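PDB 2BKL: prolyl endopeptidase from Myxococcus xanthus, which probably hydrolyses oligopeptides on the carboxyl side of proline, and more slowly of alanine, as a serine peptidase of the prolyl oligopeptidase family. Local coordinates for residues A[7-12]-A[24-29]; A[20-25]-A[594-599]; A[70-75]-A[84-89]. All coordinates share one frame; numbering follows the deposited sequence.

Contact 1: A[7-12]-A[24-29]; sequences RAEQVV and YRWLED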
loop_
_atom_site.group_PDB
_atom_site.type_symbol
_atom_site.label_atom_id
_atom_site.label_comp_id
_atom_site.label_asym_id
_atom_site.label_seq_id
_atom_site.Cartn_x
_atom_site.Cartn_y
_atom_site.Cartn_z
ATOM N N ARG A 7 14.211 -20.959 22.998
ATOM C CA ARG A 7 15.640 -21.009 23.244
ATOM C C ARG A 7 16.328 -19.761 22.700
ATOM O O ARG A 7 16.079 -19.364 21.557
ATOM C CB ARG A 7 16.224 -22.262 22.574
ATOM C CG ARG A 7 17.756 -22.349 22.589
ATOM C CD ARG A 7 18.344 -23.582 21.867
ATOM N NE ARG A 7 18.166 -23.615 20.397
ATOM C CZ ARG A 7 17.178 -24.245 19.769
ATOM N NH1 ARG A 7 16.238 -24.884 20.467
ATOM N NH2 ARG A 7 17.123 -24.240 18.447
ATOM N N ALA A 8 17.186 -19.164 23.515
ATOM C CA ALA A 8 18.041 -18.060 23.134
ATOM C C ALA A 8 19.443 -18.610 22.975
ATOM O O ALA A 8 19.932 -19.325 23.853
ATOM C CB ALA A 8 18.042 -16.979 24.187
ATOM N N GLU A 9 20.075 -18.303 21.847
ATOM C CA GLU A 9 21.458 -18.701 21.582
ATOM C C GLU A 9 22.412 -17.512 21.656
ATOM O O GLU A 9 22.014 -16.360 21.741
ATOM C CB GLU A 9 21.563 -19.404 20.247
ATOM C CG GLU A 9 20.671 -20.633 20.133
ATOM C CD GLU A 9 20.750 -21.361 18.798
ATOM O OE1 GLU A 9 21.070 -20.732 17.770
ATOM O OE2 GLU A 9 20.454 -22.574 18.765
ATOM N N GLN A 10 23.699 -17.798 21.651
ATOM C CA GLN A 10 24.706 -16.752 21.762
ATOM C C GLN A 10 25.323 -16.409 20.422
ATOM O O GLN A 10 26.511 -16.137 20.331
ATOM C CB GLN A 10 25.789 -17.186 22.752
ATOM C CG GLN A 10 25.251 -17.472 24.145
ATOM C CD GLN A 10 24.693 -16.251 24.812
ATOM O OE1 GLN A 10 25.373 -15.217 24.894
ATOM N NE2 GLN A 10 23.443 -16.337 25.275
ATOM N N VAL A 11 24.508 -16.377 19.377
ATOM C CA VAL A 11 24.963 -15.959 18.069
ATOM C C VAL A 11 25.344 -14.483 18.077
ATOM O O VAL A 11 24.560 -13.618 18.497
ATOM C CB VAL A 11 23.881 -16.185 17.000
ATOM C CG1 VAL A 11 24.305 -15.618 15.676
ATOM C CG2 VAL A 11 23.547 -17.656 16.919
ATOM N N VAL A 12 26.559 -14.199 17.627
ATOM C CA VAL A 12 27.040 -12.831 17.478
ATOM C C VAL A 12 27.785 -12.731 16.140
ATOM O O VAL A 12 28.399 -13.704 15.664
ATOM C CB VAL A 12 27.926 -12.410 18.678
ATOM C CG1 VAL A 12 28.377 -10.956 18.548
ATOM C CG2 VAL A 12 27.191 -12.575 19.985
ATOM N N TYR A 24 17.925 -15.027 18.593
ATOM C CA TYR A 24 16.862 -15.831 18.014
ATOM C C TYR A 24 17.065 -16.077 16.514
ATOM O O TYR A 24 16.128 -16.381 15.808
ATOM C CB TYR A 24 15.501 -15.177 18.321
ATOM C CG TYR A 24 15.311 -15.030 19.795
ATOM C CD1 TYR A 24 15.183 -16.138 20.613
ATOM C CD2 TYR A 24 15.362 -13.780 20.401
ATOM C CE1 TYR A 24 15.045 -16.010 21.983
ATOM C CE2 TYR A 24 15.249 -13.645 21.773
ATOM C CZ TYR A 24 15.078 -14.772 22.564
ATOM O OH TYR A 24 14.984 -14.630 23.931
ATOM N N ARG A 25 18.314 -16.007 16.063
ATOM C CA ARG A 25 18.694 -16.369 14.695
ATOM C C ARG A 25 18.053 -17.676 14.206
ATOM O O ARG A 25 17.654 -17.785 13.042
ATOM C CB ARG A 25 20.213 -16.442 14.600
ATOM C CG ARG A 25 20.767 -16.963 13.274
ATOM C CD ARG A 25 20.537 -16.055 12.101
ATOM N NE ARG A 25 21.187 -14.789 12.298
ATOM C CZ ARG A 25 22.488 -14.556 12.187
ATOM N NH1 ARG A 25 23.305 -15.498 11.719
ATOM N NH2 ARG A 25 22.985 -13.362 12.475
ATOM N N TRP A 26 17.939 -18.674 15.076
ATOM C CA TRP A 26 17.420 -19.967 14.675
ATOM C C TRP A 26 15.994 -19.929 14.161
ATOM O O TRP A 26 15.596 -20.788 13.380
ATOM C CB TRP A 26 17.599 -21.012 15.804
ATOM C CG TRP A 26 16.680 -20.900 16.982
ATOM C CD1 TRP A 26 16.871 -20.165 18.125
ATOM C CD2 TRP A 26 15.439 -21.584 17.154
ATOM N NE1 TRP A 26 15.804 -20.336 18.976
ATOM C CE2 TRP A 26 14.916 -21.214 18.417
ATOM C CE3 TRP A 26 14.704 -22.469 16.372
ATOM C CZ2 TRP A 26 13.698 -21.705 18.898
ATOM C CZ3 TRP A 26 13.491 -22.948 16.851
ATOM C CH2 TRP A 26 13.005 -22.565 18.105
ATOM N N LEU A 27 15.224 -18.923 14.590
ATOM C CA LEU A 27 13.854 -18.769 14.107
ATOM C C LEU A 27 13.739 -18.235 12.697
ATOM O O LEU A 27 12.622 -18.192 12.154
ATOM C CB LEU A 27 13.078 -17.818 15.023
ATOM C CG LEU A 27 12.820 -18.332 16.436
ATOM C CD1 LEU A 27 12.234 -17.236 17.278
ATOM C CD2 LEU A 27 11.865 -19.504 16.392
ATOM N N GLU A 28 14.842 -17.858 12.059
ATOM C CA GLU A 28 14.763 -17.329 10.681
ATOM C C GLU A 28 14.312 -18.354 9.650
ATOM O O GLU A 28 13.561 -18.037 8.750
ATOM C CB GLU A 28 16.075 -16.681 10.233
ATOM C CG GLU A 28 16.417 -15.399 10.980
ATOM C CD GLU A 28 17.695 -14.712 10.524
ATOM O OE1 GLU A 28 18.370 -15.243 9.623
ATOM O OE2 GLU A 28 18.023 -13.632 11.081
ATOM N N ASP A 29 14.774 -19.589 9.789
ATOM C CA ASP A 29 14.578 -20.607 8.763
ATOM C C ASP A 29 13.276 -21.343 9.030
ATOM O O ASP A 29 13.203 -22.216 9.882
ATOM C CB ASP A 29 15.763 -21.561 8.765
ATOM C CG ASP A 29 15.667 -22.604 7.670
ATOM O OD1 ASP A 29 14.754 -22.508 6.818
ATOM O OD2 ASP A 29 16.482 -23.546 7.599
HETATM O O HOH W 1 19.585 -18.452 17.464
#
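R7 lays its guanidinium flat over one face of the indole of W26, an example of a cation-pi stack whose partners are also tied by an indole N-H to carbonyl bond. Of the guanidinium atoms, NH2 comes nearest, 3.4 Å from CD2 of W26, and the two planes are 27° apart. The chain of R7 bends at chi3 (68°), which places NE; CZ then lies over the five-membered ring, 4.1 Å from its centroid. The carbonyl of R7 accepts from NE1 of W26 at 2.8 Å, in the plane of the indole, so one residue holds both face and edge. A8 follows, CB lying 3.8 Å from CE1 of Y24. E9 holds the guanidinium at its edge, in plane: its OE2 takes the NE proton of R7 at 3.0 Å in a salt bridge, while OE1 receives a water that accepts from N of W26. At V11 a methyl meets a charged group, CG1 standing over one face of the R25 guanidinium, 4.1 Å from CZ. R7 also pairs with E34 of helix 33-51, and R25 with D22. The segments flank the hairpin 12-15/18-21, with L27 on the other face of W26 and Y24 packed on helix 622-632.

Contact 2: A[20-25]-A[594-599]; sequences VADPYR and SPYHHV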
loop_
_atom_site.group_PDB
_atom_site.type_symbol
_atom_site.label_atom_id
_atom_site.label_comp_id
_atom_site.label_asym_id
_atom_site.label_seq_id
_atom_site.Cartn_x
_atom_site.Cartn_y
_atom_site.Cartn_z
ATOM N N VAL A 20 27.179 -7.485 16.994
ATOM C CA VAL A 20 25.714 -7.514 16.905
ATOM C C VAL A 20 25.233 -8.881 17.365
ATOM O O VAL A 20 25.545 -9.875 16.751
ATOM C CB VAL A 20 25.237 -7.251 15.471
ATOM C CG1 VAL A 20 23.709 -7.268 15.363
ATOM C CG2 VAL A 20 25.782 -5.929 14.969
ATOM N N ALA A 21 24.434 -8.911 18.424
ATOM C CA ALA A 21 23.863 -10.145 18.949
ATOM C C ALA A 21 22.535 -10.477 18.270
ATOM O O ALA A 21 21.708 -9.595 18.016
ATOM C CB ALA A 21 23.690 -10.042 20.453
ATOM N N ASP A 22 22.317 -11.767 18.033
ATOM C CA ASP A 22 21.139 -12.276 17.340
ATOM C C ASP A 22 20.664 -13.547 18.065
ATOM O O ASP A 22 20.823 -14.653 17.562
ATOM C CB ASP A 22 21.467 -12.531 15.871
ATOM C CG ASP A 22 20.256 -12.590 14.963
ATOM O OD1 ASP A 22 19.108 -12.866 15.417
ATOM O OD2 ASP A 22 20.408 -12.396 13.739
ATOM N N PRO A 23 20.110 -13.402 19.257
ATOM C CA PRO A 23 19.791 -14.582 20.073
ATOM C C PRO A 23 18.795 -15.531 19.460
ATOM O O PRO A 23 18.830 -16.732 19.756
ATOM C CB PRO A 23 19.253 -13.974 21.382
ATOM C CG PRO A 23 18.927 -12.581 21.064
ATOM C CD PRO A 23 19.827 -12.144 19.958
ATOM N N TYR A 24 17.925 -15.027 18.593
ATOM C CA TYR A 24 16.862 -15.831 18.014
ATOM C C TYR A 24 17.065 -16.077 16.514
ATOM O O TYR A 24 16.128 -16.381 15.808
ATOM C CB TYR A 24 15.501 -15.177 18.321
ATOM C CG TYR A 24 15.311 -15.030 19.795
ATOM C CD1 TYR A 24 15.183 -16.138 20.613
ATOM C CD2 TYR A 24 15.362 -13.780 20.401
ATOM C CE1 TYR A 24 15.045 -16.010 21.983
ATOM C CE2 TYR A 24 15.249 -13.645 21.773
ATOM C CZ TYR A 24 15.078 -14.772 22.564
ATOM O OH TYR A 24 14.984 -14.630 23.931
ATOM N N ARG A 25 18.314 -16.007 16.063
ATOM C CA ARG A 25 18.694 -16.369 14.695
ATOM C C ARG A 25 18.053 -17.676 14.206
ATOM O O ARG A 25 17.654 -17.785 13.042
ATOM C CB ARG A 25 20.213 -16.442 14.600
ATOM C CG ARG A 25 20.767 -16.963 13.274
ATOM C CD ARG A 25 20.537 -16.055 12.101
ATOM N NE ARG A 25 21.187 -14.789 12.298
ATOM C CZ ARG A 25 22.488 -14.556 12.187
ATOM N NH1 ARG A 25 23.305 -15.498 11.719
ATOM N NH2 ARG A 25 22.985 -13.362 12.475
ATOM N N SER A 594 16.986 -0.340 14.774
ATOM C CA SER A 594 16.528 -1.725 14.484
ATOM C C SER A 594 15.802 -2.288 15.708
ATOM O O SER A 594 16.437 -2.515 16.742
ATOM C CB SER A 594 17.736 -2.575 14.154
ATOM O OG SER A 594 17.361 -3.933 13.928
ATOM N N PRO A 595 14.484 -2.382 15.699
ATOM C CA PRO A 595 13.769 -2.715 16.938
ATOM C C PRO A 595 14.223 -4.013 17.601
ATOM O O PRO A 595 14.282 -4.100 18.825
ATOM C CB PRO A 595 12.299 -2.769 16.479
ATOM C CG PRO A 595 12.280 -1.756 15.391
ATOM C CD PRO A 595 13.557 -1.954 14.628
ATOM N N TYR A 596 14.518 -5.028 16.802
ATOM C CA TYR A 596 14.938 -6.327 17.314
ATOM C C TYR A 596 16.187 -6.223 18.173
ATOM O O TYR A 596 16.360 -7.026 19.079
ATOM C CB TYR A 596 15.176 -7.273 16.154
ATOM C CG TYR A 596 15.800 -8.594 16.522
ATOM C CD1 TYR A 596 15.147 -9.501 17.332
ATOM C CD2 TYR A 596 17.046 -8.932 16.046
ATOM C CE1 TYR A 596 15.710 -10.720 17.656
ATOM C CE2 TYR A 596 17.635 -10.159 16.381
ATOM C CZ TYR A 596 16.945 -11.037 17.166
ATOM O OH TYR A 596 17.568 -12.246 17.394
ATOM N N HIS A 597 17.031 -5.220 17.900
ATOM C CA HIS A 597 18.282 -5.009 18.632
ATOM C C HIS A 597 18.164 -4.017 19.775
ATOM O O HIS A 597 19.177 -3.656 20.391
ATOM C CB HIS A 597 19.385 -4.573 17.663
ATOM C CG HIS A 597 19.646 -5.581 16.612
ATOM N ND1 HIS A 597 19.062 -5.522 15.360
ATOM C CD2 HIS A 597 20.419 -6.694 16.622
ATOM C CE1 HIS A 597 19.443 -6.571 14.656
ATOM N NE2 HIS A 597 20.282 -7.295 15.392
ATOM N N HIS A 598 16.938 -3.604 20.089
ATOM C CA HIS A 598 16.716 -2.609 21.129
ATOM C C HIS A 598 15.651 -2.980 22.136
ATOM O O HIS A 598 15.046 -2.107 22.788
ATOM C CB HIS A 598 16.450 -1.252 20.486
ATOM C CG HIS A 598 17.680 -0.664 19.865
ATOM N ND1 HIS A 598 18.610 0.069 20.580
ATOM C CD2 HIS A 598 18.173 -0.770 18.606
ATOM C CE1 HIS A 598 19.602 0.410 19.774
ATOM N NE2 HIS A 598 19.368 -0.098 18.577
ATOM N N VAL A 599 15.440 -4.282 22.302
ATOM C CA VAL A 599 14.555 -4.780 23.376
ATOM C C VAL A 599 15.392 -4.831 24.666
ATOM O O VAL A 599 15.985 -5.849 24.984
ATOM C CB VAL A 599 13.908 -6.118 23.028
ATOM C CG1 VAL A 599 12.957 -6.575 24.112
ATOM C CG2 VAL A 599 13.191 -6.034 21.676
HETATM O O HOH W 2 20.584 -9.548 13.573
#
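Y596 brings its hydroxyl to D22 and Y24 at once, a compact case of one phenol acting as both donor and acceptor. Its OH gives its proton to OD1 of D22 at 2.6 Å, meeting that oxygen on the anti side, and receives the backbone N-H of Y24 at 3.0 Å with an angle of 160° at the hydrogen. P23 reaches the same hydroxyl tip to tip, CD lying 3.4 Å from OH of Y596. Beside it, the imidazole edge of H597 faces the carbonyl of A21, and NE2 of H597 is 3.4 Å from CG1 of V20. The bonded N-H belongs to a type I beta turn, D22 to R25, which follows strand 18-21; the opposing segment is a short 3-10 turn after helix 584-593 in the alpha/beta-hydrolase part of the chain. CG of Y596 is anti to the backbone N (chi1 172°), on a CB that points toward segment 20-25. In the next shell, R25 grips OD2 of D22 side-on through NE and NH2, both from the same face of the carboxylate, and K626 of helix 622-632 makes a salt bridge with OD1. These positive charges would probably favour an ionised D22. OG of S594 shares a hydrogen bond of 2.7 Å with ND1 of H597, fixing the imidazole's rotation, while CD2 of Y596 covers one face of that ring.

Contact 3: A[70-75]-A[84-89]; sequences DSVSTP and YVRTHK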
loop_
_atom_site.group_PDB
_atom_site.type_symbol
_atom_site.label_atom_id
_atom_site.label_comp_id
_atom_site.label_asym_id
_atom_site.label_seq_id
_atom_site.Cartn_x
_atom_site.Cartn_y
_atom_site.Cartn_z
ATOM N N ASP A 70 -22.582 -4.200 -0.276
ATOM C CA ASP A 70 -22.859 -4.058 -1.693
ATOM C C ASP A 70 -22.065 -2.855 -2.134
ATOM O O ASP A 70 -22.299 -1.746 -1.656
ATOM C CB ASP A 70 -24.342 -3.778 -1.932
ATOM C CG ASP A 70 -25.192 -4.944 -1.614
ATOM O OD1 ASP A 70 -24.946 -6.030 -2.182
ATOM O OD2 ASP A 70 -26.119 -4.888 -0.768
ATOM N N SER A 71 -21.108 -3.053 -3.018
ATOM C CA SER A 71 -20.338 -1.961 -3.545
ATOM C C SER A 71 -20.044 -2.235 -5.013
ATOM O O SER A 71 -20.186 -3.364 -5.509
ATOM C CB SER A 71 -19.044 -1.809 -2.771
ATOM O OG SER A 71 -18.090 -2.808 -3.111
ATOM N N VAL A 72 -19.703 -1.169 -5.711
ATOM C CA VAL A 72 -19.247 -1.265 -7.103
ATOM C C VAL A 72 -18.056 -0.333 -7.313
ATOM O O VAL A 72 -18.042 0.784 -6.738
ATOM C CB VAL A 72 -20.372 -0.952 -8.092
ATOM C CG1 VAL A 72 -20.827 0.484 -7.977
ATOM C CG2 VAL A 72 -19.928 -1.262 -9.532
ATOM N N SER A 73 -17.069 -0.785 -8.096
ATOM C CA SER A 73 -15.841 -0.030 -8.458
ATOM C C SER A 73 -16.154 0.928 -9.599
ATOM O O SER A 73 -17.145 0.779 -10.286
ATOM C CB SER A 73 -14.673 -0.968 -8.924
ATOM O OG SER A 73 -14.766 -1.451 -10.318
ATOM N N THR A 74 -15.273 1.901 -9.821
ATOM C CA THR A 74 -15.343 2.667 -11.064
ATOM C C THR A 74 -15.207 1.744 -12.274
ATOM O O THR A 74 -14.447 0.768 -12.223
ATOM C CB THR A 74 -14.255 3.760 -11.168
ATOM O OG1 THR A 74 -12.953 3.216 -10.999
ATOM C CG2 THR A 74 -14.385 4.770 -10.057
ATOM N N PRO A 75 -15.906 2.055 -13.358
ATOM C CA PRO A 75 -15.893 1.169 -14.525
ATOM C C PRO A 75 -14.750 1.440 -15.498
ATOM O O PRO A 75 -14.329 2.588 -15.695
ATOM C CB PRO A 75 -17.236 1.461 -15.179
ATOM C CG PRO A 75 -17.549 2.873 -14.801
ATOM C CD PRO A 75 -16.855 3.167 -13.534
ATOM N N TYR A 84 -16.225 -3.878 -14.340
ATOM C CA TYR A 84 -16.190 -3.323 -12.996
ATOM C C TYR A 84 -16.352 -4.439 -11.978
ATOM O O TYR A 84 -16.939 -5.491 -12.277
ATOM C CB TYR A 84 -17.291 -2.231 -12.823
ATOM C CG TYR A 84 -18.637 -2.748 -13.266
ATOM C CD1 TYR A 84 -19.022 -2.649 -14.587
ATOM C CD2 TYR A 84 -19.478 -3.421 -12.384
ATOM C CE1 TYR A 84 -20.203 -3.164 -15.026
ATOM C CE2 TYR A 84 -20.675 -3.937 -12.823
ATOM C CZ TYR A 84 -21.025 -3.817 -14.146
ATOM O OH TYR A 84 -22.206 -4.316 -14.629
ATOM N N VAL A 85 -15.791 -4.225 -10.806
ATOM C CA VAL A 85 -15.878 -5.173 -9.718
ATOM C C VAL A 85 -17.017 -4.807 -8.762
ATOM O O VAL A 85 -17.232 -3.629 -8.459
ATOM C CB VAL A 85 -14.534 -5.225 -9.005
ATOM C CG1 VAL A 85 -14.611 -6.010 -7.731
ATOM C CG2 VAL A 85 -13.485 -5.851 -9.935
ATOM N N ARG A 86 -17.737 -5.816 -8.265
ATOM C CA ARG A 86 -18.728 -5.631 -7.219
ATOM C C ARG A 86 -18.381 -6.462 -6.009
ATOM O O ARG A 86 -17.808 -7.536 -6.127
ATOM C CB ARG A 86 -20.112 -6.099 -7.660
ATOM C CG ARG A 86 -20.798 -5.271 -8.751
ATOM C CD ARG A 86 -22.248 -5.685 -8.958
ATOM N NE ARG A 86 -22.970 -4.954 -9.993
ATOM C CZ ARG A 86 -23.575 -3.788 -9.822
ATOM N NH1 ARG A 86 -23.516 -3.162 -8.659
ATOM N NH2 ARG A 86 -24.211 -3.223 -10.843
ATOM N N THR A 87 -18.765 -5.980 -4.837
ATOM C CA THR A 87 -18.918 -6.867 -3.701
ATOM C C THR A 87 -20.405 -7.083 -3.457
ATOM O O THR A 87 -21.236 -6.226 -3.745
ATOM C CB THR A 87 -18.288 -6.321 -2.415
ATOM O OG1 THR A 87 -18.884 -5.058 -2.049
ATOM C CG2 THR A 87 -16.789 -6.065 -2.579
ATOM N N HIS A 88 -20.711 -8.236 -2.883
ATOM C CA HIS A 88 -22.072 -8.614 -2.473
ATOM C C HIS A 88 -22.044 -9.007 -0.991
ATOM O O HIS A 88 -21.000 -9.381 -0.443
ATOM C CB HIS A 88 -22.604 -9.801 -3.304
ATOM C CG HIS A 88 -22.684 -9.551 -4.780
ATOM N ND1 HIS A 88 -23.406 -8.513 -5.321
ATOM C CD2 HIS A 88 -22.156 -10.225 -5.826
ATOM C CE1 HIS A 88 -23.302 -8.548 -6.642
ATOM N NE2 HIS A 88 -22.541 -9.573 -6.974
ATOM N N LYS A 89 -23.190 -8.935 -0.331
ATOM C CA LYS A 89 -23.257 -9.201 1.104
ATOM C C LYS A 89 -23.120 -10.670 1.433
ATOM O O LYS A 89 -22.941 -11.007 2.605
ATOM C CB LYS A 89 -24.553 -8.660 1.705
ATOM C CG LYS A 89 -24.620 -7.165 1.721
ATOM C CD LYS A 89 -25.657 -6.668 2.697
ATOM C CE LYS A 89 -25.799 -5.174 2.616
ATOM N NZ LYS A 89 -26.620 -4.686 3.749
HETATM O O HOH W 3 -24.084 -6.013 -4.737
HETATM O O HOH W 4 -16.518 -3.046 -5.491
HETATM O O HOH W 5 -22.884 -4.129 -5.854
#
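R86 presents one guanidinium face to CG2 of V72, set toward the rim, a methyl also 3.6 Å from CD2 of Y84. H88 offers an edge, OD1 of D70 lying near its ring plane; a water 2.7 Å from ND1 of H88 also nears that oxygen, though it cannot serve every acceptor nearby, and NE2 bonds to the hydroxyl of Y97. The backbones form an antiparallel hairpin ladder in which a serine hydroxyl stands in for one backbone acceptor. S71 and T87 are a hydrogen-bonded pair whose hydroxyls meet, OG of S71 2.6 Å from OG1 of T87; V72 and R86 are the non-hydrogen-bonded pair. N of S73 gives to O of V85 at 2.9 Å, but N of V85 answers to OG of S73 at 3.0 Å. That OG, set between backbone N and carbonyl carbon (chi1 79°), also donates to O of T74. An alanine here removes the hydroxyl and would probably leave the N-H of V85 without its mate at that end of the ladder. Strand 71-78 is one of two outer strands of its propeller sheet, V72 and P75 touching W403 of strand 400-405; strand 81-87 also pairs with 95-100, and E106 binds R86 and OH of Y84.

How the contacts relate
Contacts 1 and 2 are neighbours, their centres 9 Å apart, and share Y24 and R25: one turn is bound by the N-terminal loop and by the catalytic-domain segment 594-599. Backbone bonds probably join them too, from N of E9 to O of P23 and from N of D22 to O of V11. Contact 3 lies on the opposite side of the chain's centre, about 47 Å from contact 1 between centres, within the propeller. Contacts 1 and 3 are surface contacts, whereas contact 2 is partly buried. Chemistry follows place: charge and aromatic faces in the exposed loops, a buried hydroxyl and carboxylate between distant parts of the sequence, and backbone pairing within a hairpin.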